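Long-range contact in PelD (Pseudomonas aeruginosa, PDB 4ETX), which probably binds the second messenger cyclic di-GMP as a membrane-associated effector involved in pellicle formation: residues Q108-L113 / L123-Q128. Sequence-based numbering, arbitrary orientation.
Sequences QVCVPL and LLAVEQ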
loop_
_atom_site.group_PDB
_atom_site.type_symbol
_atom_site.label_atom_id
_atom_site.label_comp_id
_atom_site.label_asym_id
_atom_site.label_seq_id
_atom_site.Cartn_x
_atom_site.Cartn_y
_atom_site.Cartn_z
ATOM N N GLN A 108 -0.814 -7.375 24.201
ATOM C CA GLN A 108 -1.045 -8.575 23.394
ATOM C C GLN A 108 -0.254 -8.569 22.068
ATOM O O GLN A 108 0.317 -9.589 21.696
ATOM C CB GLN A 108 -2.542 -8.782 23.138
ATOM C CG GLN A 108 -3.341 -9.302 24.339
ATOM C CD GLN A 108 -4.831 -9.408 24.037
ATOM O OE1 GLN A 108 -5.264 -9.185 22.905
ATOM N NE2 GLN A 108 -5.624 -9.752 25.053
ATOM N N VAL A 109 -0.226 -7.430 21.361
ATOM C CA VAL A 109 0.585 -7.276 20.122
ATOM C C VAL A 109 0.997 -5.804 19.872
ATOM O O VAL A 109 0.291 -4.874 20.280
ATOM C CB VAL A 109 -0.117 -7.927 18.859
ATOM C CG1 VAL A 109 -1.550 -7.486 18.737
ATOM C CG2 VAL A 109 0.629 -7.652 17.547
ATOM N N CYS A 110 2.148 -5.618 19.227
ATOM C CA CYS A 110 2.665 -4.292 18.848
ATOM C C CYS A 110 2.938 -4.276 17.353
ATOM O O CYS A 110 3.584 -5.178 16.826
ATOM C CB CYS A 110 3.941 -3.926 19.634
ATOM S SG CYS A 110 3.599 -3.291 21.291
ATOM N N VAL A 111 2.413 -3.267 16.662
ATOM C CA VAL A 111 2.588 -3.176 15.218
ATOM C C VAL A 111 3.226 -1.841 14.814
ATOM O O VAL A 111 2.648 -0.768 15.057
ATOM C CB VAL A 111 1.235 -3.383 14.477
ATOM C CG1 VAL A 111 1.453 -3.462 12.979
ATOM C CG2 VAL A 111 0.516 -4.668 14.992
ATOM N N PRO A 112 4.404 -1.900 14.175
ATOM C CA PRO A 112 5.017 -0.650 13.765
ATOM C C PRO A 112 4.503 -0.201 12.396
ATOM O O PRO A 112 4.224 -1.043 11.531
ATOM C CB PRO A 112 6.506 -1.013 13.684
ATOM C CG PRO A 112 6.491 -2.470 13.235
ATOM C CD PRO A 112 5.195 -3.073 13.753
ATOM N N LEU A 113 4.362 1.115 12.215
ATOM C CA LEU A 113 3.975 1.694 10.933
ATOM C C LEU A 113 5.223 2.161 10.215
ATOM O O LEU A 113 5.769 3.238 10.482
ATOM C CB LEU A 113 2.982 2.861 11.123
ATOM C CG LEU A 113 1.511 2.528 11.428
ATOM C CD1 LEU A 113 1.316 2.001 12.861
ATOM C CD2 LEU A 113 0.664 3.806 11.217
ATOM N N LEU A 123 3.668 3.688 16.273
ATOM C CA LEU A 123 3.492 2.377 16.864
ATOM C C LEU A 123 2.024 2.122 17.213
ATOM O O LEU A 123 1.395 2.965 17.845
ATOM C CB LEU A 123 4.364 2.262 18.108
ATOM C CG LEU A 123 4.281 0.950 18.896
ATOM C CD1 LEU A 123 4.502 -0.249 17.999
ATOM C CD2 LEU A 123 5.291 0.966 20.016
ATOM N N LEU A 124 1.492 0.979 16.775
ATOM C CA LEU A 124 0.229 0.465 17.307
ATOM C C LEU A 124 0.540 -0.525 18.423
ATOM O O LEU A 124 1.229 -1.523 18.201
ATOM C CB LEU A 124 -0.643 -0.207 16.224
ATOM C CG LEU A 124 -1.897 -0.968 16.701
ATOM C CD1 LEU A 124 -3.033 -0.015 17.050
ATOM C CD2 LEU A 124 -2.383 -2.008 15.669
ATOM N N ALA A 125 0.044 -0.227 19.618
ATOM C CA ALA A 125 0.177 -1.118 20.784
ATOM C C ALA A 125 -1.199 -1.639 21.182
ATOM O O ALA A 125 -2.082 -0.872 21.610
ATOM C CB ALA A 125 0.834 -0.381 21.952
ATOM N N VAL A 126 -1.399 -2.945 21.050
ATOM C CA VAL A 126 -2.721 -3.516 21.324
ATOM C C VAL A 126 -2.750 -4.143 22.722
ATOM O O VAL A 126 -1.971 -5.037 23.020
ATOM C CB VAL A 126 -3.182 -4.508 20.192
ATOM C CG1 VAL A 126 -4.528 -5.151 20.515
ATOM C CG2 VAL A 126 -3.271 -3.793 18.852
ATOM N N GLU A 127 -3.646 -3.635 23.573
ATOM C CA GLU A 127 -3.896 -4.213 24.894
ATOM C C GLU A 127 -4.829 -5.423 24.771
ATOM O O GLU A 127 -4.537 -6.488 25.309
ATOM C CB GLU A 127 -4.479 -3.164 25.850
ATOM C CG GLU A 127 -4.955 -3.695 27.215
ATOM C CD GLU A 127 -3.835 -3.926 28.220
ATOM O OE1 GLU A 127 -2.644 -3.870 27.849
ATOM O OE2 GLU A 127 -4.158 -4.166 29.409
ATOM N N GLN A 128 -5.940 -5.253 24.059
ATOM C CA GLN A 128 -6.946 -6.313 23.947
ATOM C C GLN A 128 -7.490 -6.506 22.530
ATOM O O GLN A 128 -7.790 -5.550 21.819
ATOM C CB GLN A 128 -8.104 -6.087 24.939
ATOM C CG GLN A 128 -9.341 -6.999 24.717
ATOM C CD GLN A 128 -10.460 -6.792 25.739
ATOM O OE1 GLN A 128 -10.243 -6.841 26.942
ATOM N NE2 GLN A 128 -11.671 -6.589 25.249
#
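The strands 109-114 and 120-126 form an antiparallel beta hairpin in the GAF domain of PelD, and V109 and V111 pair on it with V126 and L124 in two hydrogen-bonded pairs. V111 N gives its hydrogen to L124 O at 2.6 Å, and L124 N returns the bond to V111 O at 2.7 Å. Two residues along, beyond the non-hydrogen-bonded pair C110/A125, V126 N gives a bond to V109 O at 2.7 Å. There the regular ladder ends in a classic beta bulge: Q108 and V109 both face V126, whose O takes a bond from Q108 N at 2.9 Å and a longer, weak one from V109 N. The side chain of Q108, extended beyond CG, runs past the backbone of E127 and Q128, and its OE1 accepts a hydrogen bond from M129 N, tying the bulge to the chain that leaves the strand. V109, V111, L124 and V126 share one face. V109 CG1, placed between the backbone N and the carbonyl carbon (chi1 49°), packs against V126 CB at 3.7 Å, while V111 CG2 lies alongside L124 CD2; helix 136-153 covers V111 and L113 on this face. On the reverse, C110 SG rests 4.1 Å from A125 CB. With chi1 at 178°, L123 turns its CD1 toward the other strand, in van der Waals contact with V111 O at 3.5 Å and near C110 CB; C82 of helix 77-85 touches C110, P112 and L123. Strand 46-51 continues the sheet beyond 120-126, and 89-90 beyond 109-114. Helices against both faces of this central hairpin fit the antiparallel sheet, ordered 2-1-5-4-3, characteristic of a GAF fold.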